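Local coordinates for protein putative O-acetylhomoserine (Thiol)-lyase (PDB 4OC9) that probably uses pyridoxal 5'-phosphate to make homocysteine from O-acetylhomoserine and sulfide, as a member of the trans-sulfuration enzyme family, at residues Gln29-Asn34 with Asn52-Leu57; Lys173-Ser178 with Asn226-Asn231; Gly196-Val201 with Ile220-Leu225; Gly341-Glu346 with Leu404-Glu409; Asp358-Phe363 with Lys419-Ser424. All blocks are in the same frame, centred on the assembly; numbering follows the deposited sequence.

From the N terminus, interaction 1 comes first, joining 29-34 to 52-57 and closing a loop that carries helix 38-45. Interaction 2 then spans 178 to 226, and interaction 3 lies wholly within that span. The two touch, because strands 177-181 and 199-203 are neighbours in the seven-stranded sheet, and Ser178 meets Asp198 between them. Interactions 4 and 5 come last and cross along the chain: strand 342-346 leads into helix 350-359, strand 401-405 into helix 411-422. Strand pairing and helix-end packing thus meet at Phe363, which packs on Leu404 and Ile406 in the C-terminal part.

Interaction 1. Residues Gln29-Asn34 with Asn52-Leu57; sequences QNTAYN and NIYSRL
The aromatic ring of Tyr33 is overlapped by Asn52, whose CB lies 3.8 Å from the Tyr33 ring centroid and 18° off the normal, a CH-pi contact. Asn30 ND2 lies over the opposite face, toward its rim, and Ile53 O and Ser55 N border the edge. The Asn52 amide is turned 43° from the ring, and its ND2 bonds to Gln20 of a third subunit. Tyr33 CB points toward the 52-57 loop, chi1 of -53° sets CG anti to the carbonyl carbon, and at the far end of the ring the OH donates to Ser55 OG at 2.8 Å. Ser55 OG in turn donates to Asn30 O at 2.6 Å, so one serine hydroxyl sits in a short relay that fixes its rotation. Beside this relay Ser55 N donates a nearly straight bond to Thr31 O, 2.8 Å long, while Tyr54 CD1 approaches the same Thr31 O at 3.2 Å. Asn30 ND2 also donates to Ala32 O at 2.7 Å, which helps hold its amide over the Tyr33 ring. A water joins Tyr33 O and Ile53 O. Tyr54 OH bonds to the pyridoxyl-lysine and Ser205, both of a second subunit, and Arg56 NH2 reaches Tyr109 there. Such an N-terminal loop pair, completing the cofactor site of a neighbour, is characteristic of the trans-sulfuration family of pyridoxal-phosphate enzymes.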
# COMPACT_ATOMS: atom_id res chain seq x y z
N GLN D 29 3.74 3.96 7.25
CA GLN D 29 2.33 4.34 7.04
C GLN D 29 1.97 4.76 8.48
O GLN D 29 1.33 4.02 9.27
CB GLN D 29 1.51 3.14 6.53
CG GLN D 29 0.11 3.54 6.12
CD GLN D 29 0.14 4.44 4.92
OE1 GLN D 29 0.63 4.05 3.87
NE2 GLN D 29 -0.47 5.63 5.04
N ASN D 30 2.37 6.00 8.79
CA ASN D 30 2.24 6.57 10.10
C ASN D 30 2.26 8.11 10.12
O ASN D 30 2.97 8.73 9.33
CB ASN D 30 3.51 6.13 10.79
CG ASN D 30 3.62 6.62 12.19
OD1 ASN D 30 2.93 6.16 13.11
ND2 ASN D 30 4.59 7.50 12.38
N THR D 31 1.52 8.70 11.03
CA THR D 31 1.45 10.16 11.13
C THR D 31 2.18 10.75 12.28
O THR D 31 2.65 11.89 12.18
CB THR D 31 0.00 10.66 11.22
OG1 THR D 31 -0.69 10.00 12.29
CG2 THR D 31 -0.73 10.35 9.94
N ALA D 32 2.31 10.00 13.38
CA ALA D 32 2.98 10.54 14.57
C ALA D 32 4.08 9.68 15.12
O ALA D 32 4.17 8.51 14.84
CB ALA D 32 1.96 10.87 15.65
N TYR D 33 4.87 10.30 15.98
CA TYR D 33 6.02 9.66 16.59
C TYR D 33 6.05 9.80 18.11
O TYR D 33 5.63 10.80 18.68
CB TYR D 33 7.27 10.28 15.94
CG TYR D 33 7.15 10.20 14.43
CD1 TYR D 33 6.49 11.20 13.72
CD2 TYR D 33 7.61 9.08 13.74
CE1 TYR D 33 6.34 11.10 12.33
CE2 TYR D 33 7.47 8.98 12.37
CZ TYR D 33 6.84 9.99 11.67
OH TYR D 33 6.65 9.87 10.31
N ASN D 34 6.58 8.78 18.77
CA ASN D 34 6.66 8.77 20.22
C ASN D 34 7.92 9.47 20.69
O ASN D 34 9.02 8.94 20.54
CB ASN D 34 6.68 7.31 20.69
CG ASN D 34 6.65 7.16 22.21
OD1 ASN D 34 7.07 6.14 22.71
ND2 ASN D 34 6.17 8.16 22.95
N ASN D 52 11.91 13.63 13.98
CA ASN D 52 10.51 13.34 13.69
C ASN D 52 9.56 14.00 14.62
O ASN D 52 9.75 14.00 15.84
CB ASN D 52 10.26 11.85 13.76
CG ASN D 52 11.09 11.07 12.77
OD1 ASN D 52 11.59 11.63 11.80
ND2 ASN D 52 11.20 9.77 12.99
N ILE D 53 8.50 14.55 14.03
CA ILE D 53 7.45 15.24 14.78
C ILE D 53 6.05 14.80 14.37
O ILE D 53 5.30 14.25 15.17
CB ILE D 53 7.52 16.76 14.56
CG1 ILE D 53 8.82 17.33 15.10
CG2 ILE D 53 6.35 17.43 15.25
CD1 ILE D 53 9.01 18.83 14.85
N TYR D 54 5.73 15.03 13.09
CA TYR D 54 4.43 14.71 12.53
C TYR D 54 4.61 14.63 11.03
O TYR D 54 5.24 15.50 10.43
CB TYR D 54 3.46 15.81 12.91
CG TYR D 54 2.03 15.56 12.48
CD1 TYR D 54 1.25 14.59 13.15
CD2 TYR D 54 1.42 16.34 11.52
CE1 TYR D 54 -0.07 14.37 12.82
CE2 TYR D 54 0.10 16.11 11.17
CZ TYR D 54 -0.64 15.13 11.83
OH TYR D 54 -1.96 14.93 11.48
N SER D 55 4.02 13.58 10.45
CA SER D 55 4.15 13.31 9.00
C SER D 55 3.73 14.38 8.02
O SER D 55 4.15 14.33 6.86
CB SER D 55 3.57 11.94 8.61
OG SER D 55 4.34 10.95 9.25
N ARG D 56 2.93 15.34 8.44
CA ARG D 56 2.60 16.42 7.51
C ARG D 56 3.86 17.23 7.18
O ARG D 56 3.97 17.81 6.12
CB ARG D 56 1.48 17.32 8.03
CG ARG D 56 1.37 18.69 7.37
CD ARG D 56 0.08 19.42 7.64
NE ARG D 56 -0.52 19.19 8.95
CZ ARG D 56 -0.31 19.85 10.08
NH1 ARG D 56 0.61 20.79 10.17
NH2 ARG D 56 -1.01 19.49 11.15
N LEU D 57 4.83 17.24 8.11
CA LEU D 57 6.10 17.96 7.94
C LEU D 57 7.16 17.07 7.31
O LEU D 57 7.82 17.48 6.37
CB LEU D 57 6.65 18.43 9.28
CG LEU D 57 5.68 19.15 10.21
CD1 LEU D 57 6.50 19.82 11.30
CD2 LEU D 57 4.93 20.19 9.44
O HOH W 1 -2.92 11.71 12.44
O HOH W 2 4.61 12.89 17.52

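Interaction 2. Residues Lys173-Ser178 with Asn226-Asn231; sequences KHKIVS and NDLLKN
Leu228 reaches from helix 225-229 to Lys175 and Val177, and of all the residues here it has the largest area buried by the contact, 82 Å². Its CB leaves the helix alongside the other segment; chi1 of 179° sets CG anti to the backbone N, and the two methyls part from it. CD1 settles against the backbone of Lys175, 3.9 Å from Lys175 O, with Lys175 CB a little farther at 4.3 Å. CD2 lies 4.0 Å from Val177 CG2 and 4.1 Å from Val177 CA, and also packs on Asp198, just before strand 199-203. Leu228 and Val177 meet at a slant, whereas Leu229, one residue later, stands at about a right angle to Val177 and touches the same methyl, 3.8 Å from Leu229 CD2 to Val177 CG2. That single valine methyl is therefore shared by two leucines. The backbone that receives them has just changed course: Lys175, the first residue to leave helical angles, at positive phi (64°), forms a Schellman motif ahead of strand 177-181. The side-chain amide of Asn232 bonds to both Lys175 O and Leu228 O, and Tyr235 OH bonds to Val177 N. Direct contact between the segments is apolar packing and van der Waals touch, with direction supplied by Asn232, which implies that the fit depends on shape and burial together with that bridge.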
# COMPACT_ATOMS: atom_id res chain seq x y z
N LYS D 173 23.87 37.73 -11.75
CA LYS D 173 24.17 39.14 -11.79
C LYS D 173 23.22 39.91 -10.87
O LYS D 173 23.65 40.68 -10.03
CB LYS D 173 24.05 39.66 -13.21
CG LYS D 173 24.56 41.08 -13.38
CD LYS D 173 24.34 41.62 -14.77
CE LYS D 173 22.85 41.84 -15.05
NZ LYS D 173 22.71 42.40 -16.41
N HIS D 174 21.92 39.68 -11.03
CA HIS D 174 20.91 40.36 -10.23
C HIS D 174 20.68 39.74 -8.86
O HIS D 174 19.83 40.22 -8.11
CB HIS D 174 19.55 40.37 -10.95
CG HIS D 174 19.57 41.07 -12.27
ND1 HIS D 174 19.31 42.43 -12.41
CD2 HIS D 174 19.78 40.61 -13.52
CE1 HIS D 174 19.37 42.76 -13.69
NE2 HIS D 174 19.65 41.68 -14.38
N LYS D 175 21.38 38.66 -8.54
CA LYS D 175 21.23 37.98 -7.24
C LYS D 175 19.81 37.40 -7.07
O LYS D 175 19.18 37.51 -6.01
CB LYS D 175 21.55 38.96 -6.11
CG LYS D 175 22.94 39.50 -6.29
CD LYS D 175 24.02 38.64 -5.69
CE LYS D 175 23.97 38.85 -4.19
NZ LYS D 175 24.96 38.01 -3.47
N ILE D 176 19.31 36.81 -8.16
CA ILE D 176 17.99 36.20 -8.17
C ILE D 176 18.10 34.67 -8.20
O ILE D 176 18.96 34.10 -8.89
CB ILE D 176 17.17 36.65 -9.39
CG1 ILE D 176 16.97 38.15 -9.36
CG2 ILE D 176 15.81 35.97 -9.39
CD1 ILE D 176 16.25 38.71 -10.58
N VAL D 177 17.22 34.01 -7.45
CA VAL D 177 17.18 32.55 -7.37
C VAL D 177 16.60 31.99 -8.64
O VAL D 177 15.54 32.45 -9.10
CB VAL D 177 16.30 32.07 -6.22
CG1 VAL D 177 16.11 30.56 -6.30
CG2 VAL D 177 16.87 32.49 -4.87
N SER D 178 17.32 31.05 -9.26
CA SER D 178 16.86 30.41 -10.48
C SER D 178 16.27 29.04 -10.15
O SER D 178 16.86 28.27 -9.38
CB SER D 178 18.00 30.20 -11.47
OG SER D 178 18.99 29.32 -10.94
N ASN D 226 22.49 29.11 0.79
CA ASN D 226 22.39 30.12 1.86
C ASN D 226 23.16 31.37 1.46
O ASN D 226 22.70 32.50 1.72
CB ASN D 226 22.95 29.59 3.18
CG ASN D 226 22.05 28.55 3.83
OD1 ASN D 226 20.87 28.43 3.52
ND2 ASN D 226 22.59 27.88 4.82
N ASP D 227 24.33 31.17 0.83
CA ASP D 227 25.17 32.29 0.36
C ASP D 227 24.35 33.31 -0.42
O ASP D 227 24.52 34.51 -0.28
CB ASP D 227 26.32 31.79 -0.53
CG ASP D 227 27.27 30.85 0.19
OD1 ASP D 227 27.10 30.65 1.41
OD2 ASP D 227 28.18 30.29 -0.44
N LEU D 228 23.44 32.83 -1.25
CA LEU D 228 22.57 33.69 -2.07
C LEU D 228 21.36 34.27 -1.35
O LEU D 228 20.87 35.35 -1.69
CB LEU D 228 22.08 32.90 -3.30
CG LEU D 228 21.14 33.59 -4.29
CD1 LEU D 228 21.75 34.87 -4.87
CD2 LEU D 228 20.78 32.64 -5.43
N LEU D 229 20.84 33.54 -0.36
CA LEU D 229 19.65 33.99 0.39
C LEU D 229 19.98 34.85 1.59
O LEU D 229 19.28 35.83 1.86
CB LEU D 229 18.78 32.80 0.82
CG LEU D 229 18.11 32.02 -0.31
CD1 LEU D 229 17.39 30.79 0.22
CD2 LEU D 229 17.14 32.91 -1.09
N LYS D 230 21.01 34.47 2.33
CA LYS D 230 21.41 35.24 3.49
C LYS D 230 21.99 36.59 3.10
O LYS D 230 22.77 36.69 2.17
CB LYS D 230 22.41 34.46 4.36
CG LYS D 230 21.82 33.29 5.13
CD LYS D 230 22.90 32.60 5.93
CE LYS D 230 22.34 31.49 6.78
NZ LYS D 230 23.37 30.70 7.50
N ASN D 231 21.62 37.62 3.85
CA ASN D 231 22.09 38.99 3.61
C ASN D 231 21.85 39.46 2.19
O ASN D 231 22.70 40.09 1.60
CB ASN D 231 23.58 39.10 3.94
CG ASN D 231 23.88 38.72 5.37
OD1 ASN D 231 23.06 38.90 6.27
ND2 ASN D 231 25.09 38.22 5.60

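Interaction 3. Residues Gly196-Val201 with Ile220-Leu225; sequences GVDVIV and IERKDL
Asp198 and Arg222 lie side by side and point the same way, their carboxylate and guanidinium planes 42° apart. Arg222 NE donates to the anti lone pair of Asp198 OD1 at 2.8 Å, with the oxygen close to the guanidinium plane; the bond from NH2 to the same oxygen is weak. An extended run from CG, with chi3 of 175° placing NE, lets Arg222 reach the acid. The other oxygen, OD2, accepts from Ser178 N, so the carboxylate is held both by Arg222 and by the backbone of strand 177-181. Leu225 crosses Asp198 at about a right angle, Leu225 CD1 lying 3.8 Å from Asp198 CB, while its CA sits over the centre of the guanidinium group. This corner adjoins an antiparallel pairing in the seven-stranded sheet of a fold-type I pyridoxal-phosphate enzyme, in which strand 217-221 runs against both its neighbours. Ile200 and Ile220 form a hydrogen-bonded pair, Ile200 N to Ile220 O and Ile220 N to Ile200 O both 2.8 Å. Their side chains turn to the face covered by helix 60-73. Val199 and Glu221 occupy the other face, against Phe258, and Val199 CG2 meets Leu225 CD2 obliquely at 4.0 Å. Arg222 N bonds to Asp198 O at 3.0 Å, and Arg222 opens a type II turn that ends at Leu225.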
# COMPACT_ATOMS: atom_id res chain seq x y z
N GLY D 196 24.99 26.14 -12.51
CA GLY D 196 24.59 27.30 -11.71
C GLY D 196 23.15 27.42 -11.22
O GLY D 196 22.81 28.42 -10.59
N VAL D 197 22.31 26.43 -11.50
CA VAL D 197 20.93 26.51 -11.03
C VAL D 197 20.93 26.44 -9.49
O VAL D 197 21.73 25.75 -8.89
CB VAL D 197 20.03 25.43 -11.66
CG1 VAL D 197 18.70 25.31 -10.94
CG2 VAL D 197 19.84 25.72 -13.13
N ASP D 198 20.02 27.20 -8.90
CA ASP D 198 19.87 27.27 -7.46
C ASP D 198 18.91 26.23 -6.91
O ASP D 198 19.21 25.54 -5.93
CB ASP D 198 19.35 28.68 -7.12
CG ASP D 198 20.35 29.79 -7.52
OD1 ASP D 198 21.56 29.67 -7.17
OD2 ASP D 198 19.90 30.82 -8.09
N VAL D 199 17.75 26.15 -7.54
CA VAL D 199 16.70 25.23 -7.14
C VAL D 199 16.14 24.42 -8.30
O VAL D 199 15.83 24.93 -9.34
CB VAL D 199 15.52 26.00 -6.50
CG1 VAL D 199 14.35 25.08 -6.17
CG2 VAL D 199 15.98 26.71 -5.24
N ILE D 200 16.03 23.12 -8.07
CA ILE D 200 15.48 22.20 -9.06
C ILE D 200 14.14 21.61 -8.60
O ILE D 200 14.00 21.21 -7.43
CB ILE D 200 16.42 21.02 -9.31
CG1 ILE D 200 17.61 21.47 -10.14
CG2 ILE D 200 15.69 19.94 -10.09
CD1 ILE D 200 18.65 20.40 -10.34
N VAL D 201 13.16 21.64 -9.48
CA VAL D 201 11.87 21.03 -9.15
C VAL D 201 11.63 19.85 -10.09
O VAL D 201 12.11 19.83 -11.23
CB VAL D 201 10.66 21.96 -9.19
CG1 VAL D 201 10.71 22.94 -8.05
CG2 VAL D 201 10.53 22.65 -10.55
N ILE D 220 14.45 20.53 -4.75
CA ILE D 220 15.83 20.25 -4.40
C ILE D 220 16.67 21.52 -4.44
O ILE D 220 16.57 22.32 -5.39
CB ILE D 220 16.41 19.25 -5.39
CG1 ILE D 220 15.50 18.02 -5.45
CG2 ILE D 220 17.82 18.88 -4.99
CD1 ILE D 220 15.94 17.01 -6.48
N GLU D 221 17.50 21.73 -3.42
CA GLU D 221 18.32 22.94 -3.41
C GLU D 221 19.80 22.59 -3.56
O GLU D 221 20.28 21.54 -3.10
CB GLU D 221 18.12 23.77 -2.14
CG GLU D 221 18.80 23.28 -0.86
CD GLU D 221 18.52 24.21 0.33
OE1 GLU D 221 19.46 24.93 0.74
OE2 GLU D 221 17.36 24.32 0.78
N ARG D 222 20.52 23.48 -4.22
CA ARG D 222 21.95 23.26 -4.43
C ARG D 222 22.75 23.48 -3.18
O ARG D 222 22.25 24.01 -2.17
CB ARG D 222 22.54 24.26 -5.42
CG ARG D 222 22.53 25.73 -4.99
CD ARG D 222 23.32 26.61 -5.98
NE ARG D 222 23.28 28.07 -5.73
CZ ARG D 222 24.13 28.76 -4.98
NH1 ARG D 222 25.12 28.16 -4.31
NH2 ARG D 222 23.98 30.06 -4.87
N LYS D 223 24.00 23.10 -3.25
CA LYS D 223 24.89 23.30 -2.13
C LYS D 223 25.20 24.78 -2.04
O LYS D 223 25.31 25.44 -3.05
CB LYS D 223 26.19 22.53 -2.35
CG LYS D 223 25.98 21.04 -2.36
CD LYS D 223 27.24 20.27 -2.62
CE LYS D 223 26.93 18.80 -2.55
NZ LYS D 223 28.13 17.96 -2.70
N ASP D 224 25.31 25.29 -0.82
CA ASP D 224 25.64 26.68 -0.56
C ASP D 224 24.60 27.70 -0.99
O ASP D 224 24.91 28.88 -1.11
CB ASP D 224 27.00 27.01 -1.16
CG ASP D 224 28.12 26.12 -0.59
OD1 ASP D 224 28.14 25.88 0.64
OD2 ASP D 224 29.01 25.71 -1.37
N LEU D 225 23.35 27.28 -1.16
CA LEU D 225 22.31 28.24 -1.54
C LEU D 225 22.14 29.38 -0.48
O LEU D 225 21.62 30.47 -0.79
CB LEU D 225 20.97 27.54 -1.75
CG LEU D 225 19.78 28.42 -2.16
CD1 LEU D 225 20.10 29.20 -3.42
CD2 LEU D 225 18.56 27.56 -2.37

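Interaction 4. Residues Gly341-Glu346 with Leu404-Glu409; sequences GLLSFE and LSIGLE
Leu343 and Leu404 form the tightly packed part of this contact: they lie side by side, pointing the same way, with Leu343 CD1 and Leu404 CD1 3.9 Å apart. Phe345 joins them by its rim, Phe345 CE2 standing 3.8 Å from Leu404 CG, which lies near the plane of the ring; the leucine thus meets the edge of the phenylalanine. Across the two segments Ile406 touches more lightly, its CG1 4.5 Å from Leu343 CD2, and it packs also on Phe363 and Leu414. Helices 276-309 and 411-422 cover this layer, Leu307 packing on Phe345 and Leu418 on Leu404. The backbones beneath belong to an antiparallel pair of strands, 342-346 and 401-405, neighbours in the five-stranded sheet of the C-terminal part. Leu343 and Leu404 are its hydrogen-bonded pair, Leu404 N to Leu343 O measuring 2.9 Å and Leu343 N to Leu404 O 3.2 Å, and Leu342 with Ser405 a non-hydrogen-bonded one. On the face of Leu342 and Ser405 the contact is looser and more polar, these two burying far less area against the opposite segment than Leu404 does. A Leu342 methyl, CD1, lies against the carbonyl of Leu404, 3.3 Å from Leu404 O, but Ser405 OG turns to other partners, Gly370 N and a water 2.8 Å from Ser405 OG. The same water donates to Ile406 O and, weakly, to Gly341 O. Gly341 lets the backbones come close, since a CB would sit tight against Ile406 O, and its carbonyl accepts a straight bond from Ile406 N at 2.7 Å, extending the ladder past the end of both strands.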
# COMPACT_ATOMS: atom_id res chain seq x y z
N GLY D 341 12.17 10.54 -23.32
CA GLY D 341 11.07 9.97 -24.11
C GLY D 341 9.92 10.79 -24.57
O GLY D 341 8.91 10.25 -24.98
N LEU D 342 10.05 12.11 -24.51
CA LEU D 342 8.97 12.97 -24.96
C LEU D 342 9.30 13.55 -26.32
O LEU D 342 10.43 13.93 -26.59
CB LEU D 342 8.81 14.14 -24.02
CG LEU D 342 7.56 14.96 -24.29
CD1 LEU D 342 6.34 14.08 -23.93
CD2 LEU D 342 7.56 16.19 -23.42
N LEU D 343 8.32 13.57 -27.21
CA LEU D 343 8.56 14.16 -28.53
C LEU D 343 7.21 14.64 -29.07
O LEU D 343 6.16 14.26 -28.53
CB LEU D 343 9.19 13.20 -29.49
CG LEU D 343 8.42 12.01 -30.06
CD1 LEU D 343 7.34 12.47 -31.02
CD2 LEU D 343 9.37 11.15 -30.87
N SER D 344 7.23 15.50 -30.09
CA SER D 344 5.98 15.92 -30.67
C SER D 344 6.18 15.96 -32.17
O SER D 344 7.28 15.90 -32.67
CB SER D 344 5.49 17.27 -30.17
OG SER D 344 6.34 18.29 -30.60
N PHE D 345 5.07 15.92 -32.90
CA PHE D 345 5.15 15.98 -34.35
C PHE D 345 3.89 16.61 -34.92
O PHE D 345 2.86 16.67 -34.25
CB PHE D 345 5.39 14.59 -35.00
CG PHE D 345 4.26 13.62 -34.85
CD1 PHE D 345 3.26 13.57 -35.79
CD2 PHE D 345 4.21 12.75 -33.79
CE1 PHE D 345 2.22 12.67 -35.67
CE2 PHE D 345 3.18 11.85 -33.65
CZ PHE D 345 2.18 11.80 -34.59
N GLU D 346 3.99 17.04 -36.17
CA GLU D 346 2.90 17.66 -36.89
C GLU D 346 2.26 16.68 -37.85
O GLU D 346 2.94 16.06 -38.67
CB GLU D 346 3.41 18.88 -37.69
CG GLU D 346 4.03 19.96 -36.84
CD GLU D 346 3.04 20.56 -35.87
OE1 GLU D 346 1.91 20.88 -36.32
OE2 GLU D 346 3.39 20.76 -34.68
N LEU D 404 3.79 12.71 -28.00
CA LEU D 404 3.92 11.34 -27.65
C LEU D 404 4.84 11.15 -26.47
O LEU D 404 5.79 11.87 -26.32
CB LEU D 404 4.57 10.52 -28.78
CG LEU D 404 3.93 10.46 -30.16
CD1 LEU D 404 4.74 9.52 -31.00
CD2 LEU D 404 2.48 9.98 -30.08
N SER D 405 4.52 10.19 -25.63
CA SER D 405 5.35 9.85 -24.49
C SER D 405 5.80 8.42 -24.88
O SER D 405 4.98 7.48 -24.87
CB SER D 405 4.60 9.82 -23.17
OG SER D 405 5.49 9.38 -22.15
N ILE D 406 7.08 8.27 -25.19
CA ILE D 406 7.59 6.99 -25.61
C ILE D 406 7.89 6.08 -24.44
O ILE D 406 8.66 6.42 -23.55
CB ILE D 406 8.82 7.14 -26.50
CG1 ILE D 406 8.56 8.12 -27.65
CG2 ILE D 406 9.25 5.77 -27.05
CD1 ILE D 406 7.43 7.73 -28.58
N GLY D 407 7.26 4.91 -24.46
CA GLY D 407 7.40 3.92 -23.40
C GLY D 407 8.54 2.96 -23.53
O GLY D 407 9.50 3.22 -24.25
N LEU D 408 8.42 1.83 -22.84
CA LEU D 408 9.47 0.80 -22.84
C LEU D 408 9.16 -0.38 -23.73
O LEU D 408 9.87 -1.36 -23.69
CB LEU D 408 9.70 0.30 -21.42
CG LEU D 408 10.08 1.34 -20.36
CD1 LEU D 408 10.19 0.66 -19.01
CD2 LEU D 408 11.38 2.04 -20.71
N GLU D 409 8.08 -0.29 -24.52
CA GLU D 409 7.72 -1.39 -25.41
C GLU D 409 8.79 -1.59 -26.51
O GLU D 409 9.72 -0.80 -26.66
CB GLU D 409 6.39 -1.18 -26.16
CG GLU D 409 5.12 -0.89 -25.38
CD GLU D 409 4.93 0.57 -24.97
OE1 GLU D 409 5.82 1.42 -25.11
OE2 GLU D 409 3.80 0.89 -24.54
O HOH W 3 8.28 8.80 -22.16

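Interaction 5. Residues Asp358-Phe363 with Lys419-Ser424; sequences DKTQLF and KQAIES
Hydrogen bonding between Gln420 and Lys359 provides the polar part of this contact. Gln420 NE2 donates to Lys359 O at 3.1 Å and 177°, the acceptor lying close to the Gln420 amide plane, although the donor stands well above the plane of the carbonyl. Gln361 NE2 reaches the same Lys359 O at 3.2 Å from the opposite face, so two amides grip one carbonyl from above and below. Gln420 bends at chi2 (75°), which brings CD round toward Lys359. Gln420 NE2 also donates to Asp417, whose carboxylate receives the backbone N atoms of Gln361, Leu362 and Phe363. Within the turn, Thr360 OG1 donates to Phe363 O at 2.9 Å. Apolar contact is made by Ala421 CB, 3.8 Å from Thr360 CG2, and by the aliphatic chain of Lys359. That lysine has two conformers, so its contacts with Ser424 CB are tentative. Of the ionic interactions, Lys419 NZ to Glu423 OE2 at 2.7 Å lies within the C-terminal segment, whereas the Ser424 carboxylate, through OXT, pairs with Arg355 NE and ties the C terminus to helix 350-359. The arrangement joins the end of helix 350-359 to the last turn of helix 411-422, two helices that each follow a strand of the five-stranded sheet, as in the alpha/beta C-terminal domain of fold-type I pyridoxal-phosphate enzymes.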
# COMPACT_ATOMS: atom_id res chain seq x y z
N ASP D 358 -7.26 8.42 -32.41
CA ASP D 358 -8.33 7.45 -32.33
C ASP D 358 -7.97 6.03 -32.86
O ASP D 358 -8.71 5.07 -32.62
CB ASP D 358 -9.59 8.01 -33.04
CG ASP D 358 -10.18 9.30 -32.35
OD1 ASP D 358 -9.77 9.70 -31.23
OD2 ASP D 358 -11.09 9.92 -32.92
N LYS D 359 -6.83 5.91 -33.54
CA LYS D 359 -6.39 4.62 -34.13
C LYS D 359 -5.31 3.82 -33.45
O LYS D 359 -5.14 2.64 -33.78
CB LYS D 359 -5.50 4.85 -35.34
CG LYS D 359 -5.66 3.75 -36.35
CD LYS D 359 -6.83 4.00 -37.29
CE LYS D 359 -6.96 2.86 -38.34
NZ LYS D 359 -7.57 1.66 -37.74
N THR D 360 -4.45 4.49 -32.70
CA THR D 360 -3.36 3.79 -32.04
C THR D 360 -3.87 2.75 -31.09
O THR D 360 -4.87 2.95 -30.44
CB THR D 360 -2.40 4.69 -31.28
OG1 THR D 360 -3.13 5.49 -30.36
CG2 THR D 360 -1.61 5.58 -32.22
N GLN D 361 -3.17 1.62 -31.04
CA GLN D 361 -3.51 0.49 -30.15
C GLN D 361 -2.51 0.31 -28.97
O GLN D 361 -2.88 -0.23 -27.94
CB GLN D 361 -3.61 -0.83 -30.93
CG GLN D 361 -4.63 -0.77 -32.06
CD GLN D 361 -6.05 -0.49 -31.57
OE1 GLN D 361 -6.49 -1.02 -30.54
NE2 GLN D 361 -6.80 0.31 -32.34
N LEU D 362 -1.25 0.71 -29.13
CA LEU D 362 -0.22 0.62 -28.08
C LEU D 362 -0.06 1.98 -27.42
O LEU D 362 0.13 2.05 -26.21
CB LEU D 362 1.12 0.10 -28.58
CG LEU D 362 1.11 -1.33 -29.07
CD1 LEU D 362 2.51 -1.69 -29.55
CD2 LEU D 362 0.65 -2.28 -27.96
N PHE D 363 -0.03 3.04 -28.21
CA PHE D 363 0.05 4.36 -27.66
C PHE D 363 -1.35 4.56 -27.09
O PHE D 363 -2.35 4.47 -27.81
CB PHE D 363 0.41 5.40 -28.69
CG PHE D 363 1.85 5.38 -29.08
CD1 PHE D 363 2.34 4.49 -30.02
CD2 PHE D 363 2.73 6.29 -28.53
CE1 PHE D 363 3.67 4.52 -30.40
CE2 PHE D 363 4.05 6.29 -28.89
CZ PHE D 363 4.52 5.38 -29.82
N LYS D 419 2.58 3.60 -37.46
CA LYS D 419 2.49 3.53 -38.88
C LYS D 419 1.04 3.33 -39.32
O LYS D 419 0.55 4.05 -40.19
CB LYS D 419 3.33 2.38 -39.43
CG LYS D 419 3.43 2.34 -40.95
CD LYS D 419 4.29 1.17 -41.41
CE LYS D 419 4.70 1.28 -42.87
NZ LYS D 419 3.60 1.30 -43.85
N GLN D 420 0.39 2.33 -38.76
CA GLN D 420 -1.00 2.05 -39.17
C GLN D 420 -1.92 3.21 -38.83
O GLN D 420 -2.85 3.50 -39.59
CB GLN D 420 -1.48 0.65 -38.69
CG GLN D 420 -1.60 0.45 -37.17
CD GLN D 420 -2.82 1.13 -36.56
OE1 GLN D 420 -3.89 1.19 -37.17
NE2 GLN D 420 -2.70 1.55 -35.31
N ALA D 421 -1.66 3.89 -37.73
CA ALA D 421 -2.53 5.01 -37.33
C ALA D 421 -2.35 6.19 -38.28
O ALA D 421 -3.32 6.78 -38.76
CB ALA D 421 -2.24 5.41 -35.92
N ILE D 422 -1.11 6.49 -38.57
CA ILE D 422 -0.78 7.57 -39.50
C ILE D 422 -1.28 7.37 -40.92
O ILE D 422 -1.76 8.29 -41.56
CB ILE D 422 0.73 7.69 -39.58
CG1 ILE D 422 1.29 8.22 -38.26
CG2 ILE D 422 1.16 8.55 -40.74
CD1 ILE D 422 2.81 8.13 -38.22
N GLU D 423 -1.15 6.15 -41.42
CA GLU D 423 -1.54 5.80 -42.79
C GLU D 423 -3.03 5.64 -42.97
O GLU D 423 -3.46 5.33 -44.06
CB GLU D 423 -0.74 4.59 -43.27
CG GLU D 423 0.75 4.91 -43.33
CD GLU D 423 1.62 3.74 -43.67
OE1 GLU D 423 1.12 2.60 -43.85
OE2 GLU D 423 2.86 3.93 -43.68
N SER D 424 -3.79 5.70 -41.88
CA SER D 424 -5.27 5.65 -41.96
C SER D 424 -5.75 7.01 -41.52
O SER D 424 -5.36 7.95 -42.23
CB SER D 424 -6.01 4.50 -41.25
OG SER D 424 -5.94 3.25 -41.95
OXT SER D 424 -6.45 7.22 -40.51